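Side-chain contacts in glycoside Hydrolase (Bacteroides uniformis, PDB 5T9X), which probably hydrolyses agarose, as a family 16 glycoside hydrolase tied to an agarose-degrading pathway in a human gut bacterium: residues A[53-58]-A[165-170]; A[110-115]-A[121-126]; A[237-242]-A[271-276]; A[249-254]-A[328-333]. One frame throughout, in Å; residues are numbered along the deposited sequence.

Contact 1 (A[53-58]-A[165-170]); sequences DKFPVP and EAYAKI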
# COMPACT_ATOMS: atom_id res chain seq x y z
N ASP A 53 4.53 -20.28 -4.21
CA ASP A 53 5.11 -20.91 -5.38
C ASP A 53 4.06 -21.50 -6.32
O ASP A 53 4.34 -21.70 -7.49
CB ASP A 53 6.17 -21.95 -4.98
CG ASP A 53 7.51 -21.31 -4.57
OD1 ASP A 53 7.84 -20.20 -5.06
OD2 ASP A 53 8.24 -21.94 -3.76
N LYS A 54 2.83 -21.70 -5.87
CA LYS A 54 1.76 -21.95 -6.83
C LYS A 54 1.57 -20.86 -7.88
O LYS A 54 0.91 -21.11 -8.90
CB LYS A 54 0.43 -22.24 -6.16
CG LYS A 54 -0.15 -21.15 -5.28
CD LYS A 54 -1.66 -21.40 -5.06
CE LYS A 54 -2.09 -21.18 -3.62
NZ LYS A 54 -3.48 -21.69 -3.40
N PHE A 55 2.10 -19.66 -7.63
CA PHE A 55 2.01 -18.56 -8.59
C PHE A 55 3.38 -18.19 -9.10
O PHE A 55 4.25 -17.84 -8.32
CB PHE A 55 1.45 -17.31 -7.92
CG PHE A 55 0.09 -17.47 -7.29
CD1 PHE A 55 -1.04 -17.60 -8.06
CD2 PHE A 55 -0.07 -17.34 -5.91
CE1 PHE A 55 -2.29 -17.65 -7.47
CE2 PHE A 55 -1.32 -17.42 -5.32
CZ PHE A 55 -2.44 -17.56 -6.10
N PRO A 56 3.59 -18.22 -10.42
CA PRO A 56 4.91 -17.77 -10.90
C PRO A 56 5.06 -16.26 -10.90
O PRO A 56 4.08 -15.52 -10.82
CB PRO A 56 4.93 -18.27 -12.34
CG PRO A 56 3.50 -18.16 -12.77
CD PRO A 56 2.65 -18.44 -11.53
N VAL A 57 6.31 -15.83 -10.99
CA VAL A 57 6.65 -14.44 -11.17
C VAL A 57 6.14 -14.09 -12.57
O VAL A 57 6.48 -14.76 -13.52
CB VAL A 57 8.15 -14.19 -10.98
CG1 VAL A 57 8.45 -12.71 -11.18
CG2 VAL A 57 8.58 -14.60 -9.58
N PRO A 58 5.28 -13.08 -12.68
CA PRO A 58 4.53 -12.95 -13.94
C PRO A 58 5.30 -12.30 -15.09
O PRO A 58 4.71 -12.02 -16.09
CB PRO A 58 3.34 -12.08 -13.54
CG PRO A 58 3.80 -11.29 -12.34
CD PRO A 58 4.86 -12.09 -11.67
N GLU A 165 5.36 -8.05 -4.69
CA GLU A 165 3.99 -8.53 -4.89
C GLU A 165 3.38 -8.82 -3.55
O GLU A 165 3.99 -9.52 -2.77
CB GLU A 165 3.95 -9.79 -5.78
CG GLU A 165 2.60 -10.13 -6.42
CD GLU A 165 2.63 -11.39 -7.30
OE1 GLU A 165 2.80 -12.48 -6.73
OE2 GLU A 165 2.44 -11.33 -8.55
N ALA A 166 2.19 -8.28 -3.26
CA ALA A 166 1.44 -8.68 -2.08
C ALA A 166 0.22 -9.50 -2.49
O ALA A 166 -0.29 -9.35 -3.58
CB ALA A 166 1.02 -7.49 -1.26
N TYR A 167 -0.17 -10.40 -1.59
CA TYR A 167 -1.40 -11.18 -1.69
C TYR A 167 -2.24 -10.71 -0.50
O TYR A 167 -1.87 -10.94 0.68
CB TYR A 167 -1.09 -12.68 -1.57
CG TYR A 167 -2.21 -13.62 -1.97
CD1 TYR A 167 -2.88 -13.44 -3.16
CD2 TYR A 167 -2.52 -14.74 -1.20
CE1 TYR A 167 -3.87 -14.32 -3.57
CE2 TYR A 167 -3.52 -15.63 -1.59
CZ TYR A 167 -4.18 -15.42 -2.79
OH TYR A 167 -5.18 -16.24 -3.26
N ALA A 168 -3.32 -10.01 -0.81
CA ALA A 168 -4.00 -9.20 0.18
C ALA A 168 -5.49 -9.15 -0.03
O ALA A 168 -5.99 -9.23 -1.17
CB ALA A 168 -3.45 -7.80 0.12
N LYS A 169 -6.19 -8.95 1.07
CA LYS A 169 -7.62 -8.80 1.05
C LYS A 169 -7.96 -7.41 1.57
O LYS A 169 -7.88 -7.13 2.77
CB LYS A 169 -8.27 -9.88 1.91
CG LYS A 169 -9.78 -9.90 1.87
CD LYS A 169 -10.26 -11.16 2.57
CE LYS A 169 -11.65 -11.58 2.17
NZ LYS A 169 -12.62 -10.60 2.71
N ILE A 170 -8.38 -6.56 0.65
CA ILE A 170 -8.66 -5.17 0.94
C ILE A 170 -9.80 -5.06 1.96
O ILE A 170 -10.80 -5.78 1.86
CB ILE A 170 -8.99 -4.43 -0.35
CG1 ILE A 170 -7.71 -4.25 -1.18
CG2 ILE A 170 -9.65 -3.09 -0.08
CD1 ILE A 170 -7.97 -4.11 -2.66
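Phe55 and Tyr167 meet ring to ring at the surface of a beta-sheet. Their planes stand 56° apart and their centroids lie 5.6 Å from each other. The rings meet obliquely, and each uses a different part. Phe55 CE2 sits 4.3 Å above one face of Tyr167, displaced toward the rim. In return, Tyr167 OH lies near the plane of the Phe55 ring at its edge, 4.2 Å from Phe55 CZ.

The torsions account for this meeting. Tyr167 CG is anti to the backbone N (chi1 -166°), which raises the ring from the strand. Phe55 CG is anti to the carbonyl carbon (chi1 -58°), and the ring reaches across from the loop. Lys54 CG rests over one Phe55 face, 3.8 Å above the plane.

The second point of contact is between Pro58 and Glu165, which point at each other from loop and strand. Glu165 is extended beyond CG, and its OE2 is 4.0 Å from Pro58 CD. This is packing of a carboxylate oxygen against the proline ring. The polar bonds of Glu165 go to other residues: OE2 to the hydroxyl of Tyr163, and OE1 to Arg335 in a salt bridge. Arg335 also hydrogen-bonds to Phe55 O, so it ties loop and strand together.

The segment 53-58 belongs to the loop before strand 65-69. Strand 162-169 lies between the antiparallel strands 252-260 and 329-341. Tyr167 stacks on Trp333 of the latter, and Phe55 packs on both neighbours through Arg253 and Trp333.

Contact 2 (A[110-115]-A[121-126]); sequences RDHISV and RIETSR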
# COMPACT_ATOMS: atom_id res chain seq x y z
N ARG A 110 0.90 1.07 17.48
CA ARG A 110 1.65 -0.20 17.39
C ARG A 110 0.77 -1.43 17.65
O ARG A 110 0.87 -2.45 16.95
CB ARG A 110 2.85 -0.20 18.36
CG ARG A 110 3.93 0.80 17.99
CD ARG A 110 5.13 0.75 18.92
NE ARG A 110 6.06 1.82 18.57
CZ ARG A 110 6.94 1.79 17.57
NH1 ARG A 110 7.05 0.74 16.75
NH2 ARG A 110 7.72 2.85 17.36
N ASP A 111 -0.11 -1.32 18.64
CA ASP A 111 -0.94 -2.45 19.04
C ASP A 111 -2.08 -2.76 18.08
O ASP A 111 -2.79 -3.72 18.31
CB ASP A 111 -1.46 -2.28 20.50
CG ASP A 111 -2.51 -1.18 20.65
OD1 ASP A 111 -3.08 -0.69 19.65
OD2 ASP A 111 -2.79 -0.80 21.79
N HIS A 112 -2.26 -1.96 17.04
CA HIS A 112 -3.20 -2.28 15.96
C HIS A 112 -2.56 -3.15 14.86
O HIS A 112 -3.22 -3.43 13.85
CB HIS A 112 -3.83 -1.00 15.40
CG HIS A 112 -4.91 -0.47 16.27
ND1 HIS A 112 -4.71 -0.16 17.60
CD2 HIS A 112 -6.22 -0.23 16.02
CE1 HIS A 112 -5.85 0.25 18.13
NE2 HIS A 112 -6.79 0.21 17.19
N ILE A 113 -1.31 -3.58 15.06
CA ILE A 113 -0.62 -4.51 14.17
C ILE A 113 -0.47 -5.87 14.83
O ILE A 113 0.01 -5.97 15.97
CB ILE A 113 0.80 -4.05 13.86
CG1 ILE A 113 0.79 -2.68 13.20
CG2 ILE A 113 1.55 -5.09 13.03
CD1 ILE A 113 -0.02 -2.60 11.92
N SER A 114 -0.79 -6.93 14.09
CA SER A 114 -0.47 -8.27 14.53
C SER A 114 -0.36 -9.26 13.38
O SER A 114 -0.69 -8.96 12.23
CB SER A 114 -1.52 -8.75 15.55
OG SER A 114 -2.81 -8.92 14.97
N VAL A 115 0.14 -10.44 13.72
CA VAL A 115 0.23 -11.56 12.80
C VAL A 115 -0.37 -12.79 13.48
O VAL A 115 0.02 -13.14 14.61
CB VAL A 115 1.68 -11.84 12.40
CG1 VAL A 115 1.72 -12.91 11.34
CG2 VAL A 115 2.34 -10.57 11.90
N ARG A 121 -2.18 -8.57 10.00
CA ARG A 121 -3.51 -8.06 10.25
C ARG A 121 -3.38 -6.63 10.79
O ARG A 121 -2.63 -6.39 11.75
CB ARG A 121 -4.25 -8.93 11.27
CG ARG A 121 -4.27 -10.44 10.97
CD ARG A 121 -4.84 -11.26 12.14
NE ARG A 121 -6.16 -10.74 12.48
CZ ARG A 121 -7.32 -11.13 11.93
NH1 ARG A 121 -7.38 -12.14 11.03
NH2 ARG A 121 -8.44 -10.49 12.30
N ILE A 122 -4.08 -5.69 10.15
CA ILE A 122 -4.10 -4.32 10.61
C ILE A 122 -5.52 -3.98 10.97
O ILE A 122 -6.37 -3.98 10.10
CB ILE A 122 -3.60 -3.38 9.52
CG1 ILE A 122 -2.20 -3.79 9.13
CG2 ILE A 122 -3.60 -1.91 10.01
CD1 ILE A 122 -1.57 -2.85 8.14
N GLU A 123 -5.78 -3.67 12.24
CA GLU A 123 -7.14 -3.32 12.67
C GLU A 123 -7.40 -1.80 12.75
O GLU A 123 -6.48 -1.00 12.73
CB GLU A 123 -7.56 -4.07 13.96
CG GLU A 123 -6.85 -3.77 15.29
CD GLU A 123 -7.66 -4.27 16.53
OE1 GLU A 123 -8.45 -5.24 16.38
OE2 GLU A 123 -7.53 -3.68 17.64
N THR A 124 -8.67 -1.45 12.83
CA THR A 124 -9.13 -0.09 13.03
C THR A 124 -10.13 -0.01 14.18
O THR A 124 -11.05 -0.79 14.24
CB THR A 124 -9.77 0.40 11.75
OG1 THR A 124 -8.81 0.28 10.71
CG2 THR A 124 -10.20 1.84 11.85
N SER A 125 -9.95 0.95 15.07
CA SER A 125 -10.87 1.17 16.17
C SER A 125 -10.96 2.65 16.43
O SER A 125 -10.21 3.42 15.86
CB SER A 125 -10.42 0.43 17.42
OG SER A 125 -9.31 1.06 18.04
N ARG A 126 -11.87 3.02 17.32
CA ARG A 126 -11.98 4.38 17.81
C ARG A 126 -12.53 4.33 19.23
O ARG A 126 -13.72 4.10 19.43
CB ARG A 126 -12.90 5.21 16.89
CG ARG A 126 -13.02 6.66 17.33
CD ARG A 126 -13.93 7.48 16.44
NE ARG A 126 -13.45 7.57 15.06
CZ ARG A 126 -14.17 7.33 13.97
NH1 ARG A 126 -15.45 7.01 14.03
NH2 ARG A 126 -13.61 7.42 12.76
O HOH W 1 -4.00 -6.73 14.05
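A beta hairpin formed by strands 113-116 and 119-122 holds this contact, with Ile113 facing Ile122 and Ser114 facing Arg121. Ser114 and Arg121 are the hydrogen-bonded pair: Ser114 N donates to Arg121 O at 3.0 Å, and Arg121 N to Ser114 O at 2.7 Å. Ile113 and Ile122 are the non-hydrogen-bonded pair. Their side chains run side by side in the same direction, with Ile113 CD1 3.7 Å from Ile122 CG1. Glu123 N donates to His112 O at 3.0 Å and extends the pairing past the strand ends. A water bridges Ser114 OG and Arg121 O, donating to the latter.

Beyond the hairpin, the His112 ring lies across Glu123. Glu123 OE2 is 3.9 Å above one ring face, offset toward the rim. His112 NE2 and Ser125 OG share a hydrogen bond of 2.8 Å, with an angle of 163° at the hydrogen. On the other ring nitrogen, His112 ND1 donates to Asp111 OD1 at 2.7 Å, and this oxygen lies in the ring plane.

Both ring nitrogens are therefore held, which fixes the rotation of the imidazole. The nearby carboxylates of Asp111 and Glu123 would probably favour positive charge on the ring.

Contact 3 (A[237-242]-A[271-276]); sequences SWYKDV and KMVRRV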
# COMPACT_ATOMS: atom_id res chain seq x y z
N SER A 237 -4.85 4.84 -14.13
CA SER A 237 -4.32 4.83 -12.78
C SER A 237 -5.32 4.31 -11.78
O SER A 237 -4.91 3.84 -10.74
CB SER A 237 -3.82 6.22 -12.37
OG SER A 237 -4.83 7.20 -12.43
N TRP A 238 -6.61 4.40 -12.08
CA TRP A 238 -7.63 3.76 -11.24
C TRP A 238 -8.15 2.52 -11.95
O TRP A 238 -9.07 2.59 -12.75
CB TRP A 238 -8.76 4.73 -10.86
CG TRP A 238 -8.31 5.79 -9.91
CD1 TRP A 238 -7.72 6.95 -10.24
CD2 TRP A 238 -8.37 5.75 -8.49
NE1 TRP A 238 -7.43 7.68 -9.10
CE2 TRP A 238 -7.81 6.95 -8.02
CE3 TRP A 238 -8.83 4.82 -7.57
CZ2 TRP A 238 -7.71 7.27 -6.67
CZ3 TRP A 238 -8.74 5.12 -6.22
CH2 TRP A 238 -8.18 6.34 -5.78
N TYR A 239 -7.53 1.38 -11.61
CA TYR A 239 -7.71 0.13 -12.31
C TYR A 239 -9.03 -0.54 -11.97
O TYR A 239 -9.33 -0.79 -10.83
CB TYR A 239 -6.57 -0.86 -12.02
CG TYR A 239 -6.74 -2.13 -12.80
CD1 TYR A 239 -6.66 -2.12 -14.19
CD2 TYR A 239 -7.05 -3.33 -12.17
CE1 TYR A 239 -6.87 -3.27 -14.94
CE2 TYR A 239 -7.26 -4.50 -12.89
CZ TYR A 239 -7.18 -4.46 -14.29
OH TYR A 239 -7.37 -5.60 -15.04
N LYS A 240 -9.75 -0.88 -13.02
CA LYS A 240 -11.01 -1.61 -12.96
C LYS A 240 -10.82 -2.72 -13.97
O LYS A 240 -10.32 -2.44 -15.05
CB LYS A 240 -12.10 -0.66 -13.45
CG LYS A 240 -13.52 -1.03 -13.15
CD LYS A 240 -14.48 -0.44 -14.20
CE LYS A 240 -14.33 1.08 -14.37
NZ LYS A 240 -14.88 1.70 -15.61
N ASP A 241 -11.16 -3.96 -13.63
CA ASP A 241 -11.17 -5.03 -14.66
C ASP A 241 -12.51 -5.11 -15.40
O ASP A 241 -13.52 -4.51 -14.98
CB ASP A 241 -10.66 -6.42 -14.17
CG ASP A 241 -11.64 -7.17 -13.24
OD1 ASP A 241 -12.79 -6.72 -12.95
OD2 ASP A 241 -11.18 -8.26 -12.77
N VAL A 242 -12.48 -5.83 -16.51
CA VAL A 242 -13.63 -5.93 -17.39
C VAL A 242 -14.89 -6.57 -16.76
O VAL A 242 -15.99 -6.20 -17.11
CB VAL A 242 -13.24 -6.60 -18.73
CG1 VAL A 242 -12.60 -7.98 -18.49
CG2 VAL A 242 -14.45 -6.68 -19.65
N LYS A 271 -1.39 -10.76 -14.29
CA LYS A 271 -1.61 -10.17 -15.59
C LYS A 271 -1.06 -8.74 -15.55
O LYS A 271 -1.27 -8.00 -14.58
CB LYS A 271 -3.10 -10.17 -15.93
CG LYS A 271 -3.38 -10.02 -17.42
CD LYS A 271 -4.55 -9.07 -17.74
CE LYS A 271 -4.64 -8.77 -19.25
NZ LYS A 271 -5.28 -7.44 -19.52
N MET A 272 -0.34 -8.37 -16.60
CA MET A 272 0.20 -7.03 -16.70
C MET A 272 -0.92 -6.08 -17.12
O MET A 272 -1.41 -6.18 -18.24
CB MET A 272 1.41 -7.08 -17.63
CG MET A 272 1.81 -5.87 -18.43
SD MET A 272 1.95 -4.25 -17.64
CE MET A 272 1.25 -3.36 -19.05
N VAL A 273 -1.34 -5.19 -16.21
CA VAL A 273 -2.52 -4.31 -16.45
C VAL A 273 -2.21 -2.83 -16.60
O VAL A 273 -3.10 -2.07 -16.91
CB VAL A 273 -3.61 -4.39 -15.33
CG1 VAL A 273 -4.19 -5.80 -15.21
CG2 VAL A 273 -3.09 -3.89 -13.99
N ARG A 274 -0.98 -2.40 -16.31
CA ARG A 274 -0.60 -1.01 -16.48
C ARG A 274 0.90 -0.82 -16.56
O ARG A 274 1.64 -1.16 -15.62
CB ARG A 274 -1.12 -0.15 -15.34
CG ARG A 274 -0.77 1.32 -15.55
CD ARG A 274 -1.60 2.17 -14.62
NE ARG A 274 -1.18 3.56 -14.55
CZ ARG A 274 -1.43 4.49 -15.46
NH1 ARG A 274 -2.10 4.21 -16.58
NH2 ARG A 274 -0.99 5.74 -15.23
N ARG A 275 1.34 -0.20 -17.65
CA ARG A 275 2.75 0.11 -17.87
C ARG A 275 2.95 1.60 -17.74
O ARG A 275 2.27 2.38 -18.43
CB ARG A 275 3.17 -0.37 -19.26
CG ARG A 275 4.52 0.17 -19.74
CD ARG A 275 5.26 -0.79 -20.67
NE ARG A 275 4.31 -1.42 -21.58
CZ ARG A 275 4.07 -2.73 -21.68
NH1 ARG A 275 4.75 -3.64 -20.97
NH2 ARG A 275 3.13 -3.12 -22.53
N VAL A 276 3.90 2.00 -16.91
CA VAL A 276 4.25 3.42 -16.74
C VAL A 276 5.71 3.62 -17.17
O VAL A 276 6.66 3.25 -16.45
CB VAL A 276 3.96 3.85 -15.30
CG1 VAL A 276 4.46 5.25 -15.02
CG2 VAL A 276 2.46 3.75 -15.01
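Ser237 opens the contact by laying its backbone over Arg274. Ser237 N is 3.6 Å above the guanidinium plane, over its centre. Ser237 CB is farther off, 4.1 Å from Arg274 NH2. Arg274 gets there with CG anti to the backbone N (chi1 -177°) and a chain extended to NE. Asp234 holds both partners: it forms a salt bridge with Arg274 NH2, and its carbonyl oxygen bonds to Ser237 OG.

Tyr239 comes next and meets Val273 at about a right angle. Val273 CG2 stands 3.9 Å from the ring centroid and only 10° off the normal, a CH-pi contact over the face. The other methyl, Val273 CG1, reaches the phenol end, 3.4 Å from Tyr239 CZ. The branches thus cover ring and hydroxyl end together. Farther along, Asp241 N lies above the opposite face, toward the rim.

Val273 and Arg274 are consecutive, yet both side chains head for 237-242. A classic beta bulge opposite Tyr266 allows this.

Strand 271-277 pairs with 263-268 in one sheet, and strand 227-239 pairs with 215-224 in the other. The contact therefore links the two sheets. Leu217 of strand 215-224 packs on both Tyr239 and Val273, and Ile281 of helix 279-282 touches Arg274.

Contact 4 (A[249-254]-A[328-333]); sequences NDFHRV and TFLVDW. With NA (sodium ion), chain D.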
# COMPACT_ATOMS: atom_id res chain seq x y z
N ASN A 249 -13.71 -8.73 -1.80
CA ASN A 249 -14.30 -10.05 -1.59
C ASN A 249 -13.33 -11.20 -1.51
O ASN A 249 -13.72 -12.27 -1.11
CB ASN A 249 -15.36 -10.35 -2.67
CG ASN A 249 -16.59 -9.45 -2.55
OD1 ASN A 249 -16.88 -8.88 -1.50
ND2 ASN A 249 -17.32 -9.32 -3.64
N ASP A 250 -12.09 -11.01 -1.90
CA ASP A 250 -11.13 -12.08 -1.81
C ASP A 250 -9.69 -11.56 -1.71
O ASP A 250 -9.46 -10.35 -1.76
CB ASP A 250 -11.29 -13.00 -3.03
CG ASP A 250 -11.17 -14.47 -2.66
OD1 ASP A 250 -10.22 -14.87 -1.91
OD2 ASP A 250 -12.05 -15.23 -3.13
N PHE A 251 -8.75 -12.50 -1.52
CA PHE A 251 -7.32 -12.26 -1.67
C PHE A 251 -6.97 -12.10 -3.15
O PHE A 251 -7.51 -12.80 -4.00
CB PHE A 251 -6.48 -13.37 -1.01
CG PHE A 251 -6.51 -13.31 0.49
CD1 PHE A 251 -5.57 -12.56 1.19
CD2 PHE A 251 -7.53 -13.95 1.21
CE1 PHE A 251 -5.60 -12.47 2.58
CE2 PHE A 251 -7.59 -13.87 2.60
CZ PHE A 251 -6.61 -13.13 3.29
N HIS A 252 -6.14 -11.10 -3.45
CA HIS A 252 -5.63 -10.87 -4.81
C HIS A 252 -4.15 -10.56 -4.75
O HIS A 252 -3.68 -9.96 -3.77
CB HIS A 252 -6.38 -9.73 -5.50
CG HIS A 252 -7.78 -10.07 -5.84
ND1 HIS A 252 -8.14 -10.68 -7.02
CD2 HIS A 252 -8.93 -9.90 -5.14
CE1 HIS A 252 -9.45 -10.86 -7.05
NE2 HIS A 252 -9.95 -10.39 -5.92
N ARG A 253 -3.42 -11.00 -5.77
CA ARG A 253 -2.06 -10.59 -5.98
C ARG A 253 -2.04 -9.24 -6.71
O ARG A 253 -2.64 -9.09 -7.76
CB ARG A 253 -1.33 -11.60 -6.85
CG ARG A 253 -0.96 -12.93 -6.19
CD ARG A 253 -0.41 -13.83 -7.29
NE ARG A 253 -1.50 -14.31 -8.12
CZ ARG A 253 -1.43 -14.72 -9.38
NH1 ARG A 253 -0.30 -14.69 -10.06
NH2 ARG A 253 -2.54 -15.16 -9.96
N VAL A 254 -1.35 -8.26 -6.14
CA VAL A 254 -0.97 -7.05 -6.83
C VAL A 254 0.52 -6.82 -6.63
O VAL A 254 0.99 -6.79 -5.50
CB VAL A 254 -1.70 -5.81 -6.28
CG1 VAL A 254 -1.47 -4.62 -7.22
CG2 VAL A 254 -3.17 -6.12 -6.07
N THR A 328 -10.44 -4.66 9.17
CA THR A 328 -9.15 -5.30 9.28
C THR A 328 -8.62 -5.55 7.86
O THR A 328 -9.27 -6.20 7.06
CB THR A 328 -9.29 -6.60 10.09
OG1 THR A 328 -9.62 -6.28 11.45
CG2 THR A 328 -8.01 -7.39 10.10
N PHE A 329 -7.45 -5.00 7.55
CA PHE A 329 -6.72 -5.30 6.30
C PHE A 329 -5.83 -6.51 6.56
O PHE A 329 -5.17 -6.57 7.61
CB PHE A 329 -5.88 -4.07 5.92
CG PHE A 329 -5.15 -4.17 4.61
CD1 PHE A 329 -5.66 -4.87 3.54
CD2 PHE A 329 -3.97 -3.47 4.44
CE1 PHE A 329 -4.97 -4.94 2.34
CE2 PHE A 329 -3.27 -3.50 3.24
CZ PHE A 329 -3.77 -4.25 2.19
N LEU A 330 -5.85 -7.47 5.63
CA LEU A 330 -5.14 -8.76 5.74
C LEU A 330 -4.16 -8.91 4.62
O LEU A 330 -4.52 -8.74 3.46
CB LEU A 330 -6.11 -9.94 5.63
CG LEU A 330 -7.20 -10.04 6.70
CD1 LEU A 330 -8.19 -11.17 6.46
CD2 LEU A 330 -6.55 -10.16 8.07
N VAL A 331 -2.91 -9.24 4.95
CA VAL A 331 -1.92 -9.57 3.96
C VAL A 331 -1.37 -10.93 4.32
O VAL A 331 -0.77 -11.11 5.39
CB VAL A 331 -0.80 -8.54 3.91
CG1 VAL A 331 0.33 -9.02 2.99
CG2 VAL A 331 -1.35 -7.21 3.41
N ASP A 332 -1.59 -11.86 3.41
CA ASP A 332 -1.26 -13.27 3.59
C ASP A 332 0.21 -13.44 3.37
O ASP A 332 0.87 -14.19 4.07
CB ASP A 332 -2.06 -14.08 2.56
CG ASP A 332 -1.90 -15.60 2.70
OD1 ASP A 332 -1.21 -16.12 3.62
OD2 ASP A 332 -2.48 -16.27 1.82
N TRP A 333 0.72 -12.77 2.35
CA TRP A 333 2.15 -12.71 2.14
C TRP A 333 2.57 -11.54 1.27
O TRP A 333 1.75 -10.92 0.53
CB TRP A 333 2.67 -14.02 1.50
CG TRP A 333 1.95 -14.59 0.30
CD1 TRP A 333 1.15 -15.66 0.31
CD2 TRP A 333 2.05 -14.18 -1.07
NE1 TRP A 333 0.71 -15.95 -0.95
CE2 TRP A 333 1.25 -15.05 -1.82
CE3 TRP A 333 2.72 -13.15 -1.74
CZ2 TRP A 333 1.10 -14.94 -3.20
CZ3 TRP A 333 2.57 -13.03 -3.11
CH2 TRP A 333 1.77 -13.92 -3.82
NA NA D . 0.54 -16.41 4.91
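Asp332, which packs under Phe251, binds the sodium ion twice. Its OD1 is 2.2 Å from the sodium and its backbone O is 2.4 Å away. Glu51, Asp75, Asn77 and Gly118 complete the site. CG of Asp332 is anti to the backbone N (chi1 -175°), which turns OD1 to the sodium. Its CB lies against the aromatic ring.

Phe251 CE1 is 3.9 Å from Asp332 CB, and the two side chains cross at about a right angle. The same ring also reaches Leu330: Phe251 CZ is 4.0 Å from Leu330 CB and touches CD1 at a similar distance. On the loop side, Phe251 N donates to Asp250 OD1 at 2.8 Å, using the anti lone pair of that oxygen.

Arg253 meets Trp333 through its aliphatic part. Arg253 CG is 3.7 Å from Trp333 CH2, with the guanidinium and indole planes 47° apart. Asp332 and Trp333 form a classic beta bulge facing Tyr167, so both neighbours can turn to this side of the strand.

The chemistry divides along Asp332. Its methylene joins an apolar patch with Phe251 and Leu330, while OD1 and the backbone O bind the cation. The sodium probably offsets part of the negative charge of the Asp332 and Glu51 carboxylates.

How the contacts relate
All four contacts reach one antiparallel sheet. Strand 329-341 is central to it, pairing with 162-169 of contact 1 and 119-122 of contact 2. Contact 4 touches both, with centres about 9 Å from contact 1 and 15 Å from contact 2. The backbone of Tyr167 probably bonds to Asp332 and Trp333, and Ile122 N to Phe329 O. Contact 3 joins strand 271-277 of this sheet to strand 227-239 of the other. It lies across the chain's centre from contact 2, their centres about 30 Å apart. Along the chain, contact 2 nests inside contact 1, while contacts 3 and 4 interlock. Distant segments thus build a two-sheet body, consistent with the beta-sandwich of family 16 hydrolases.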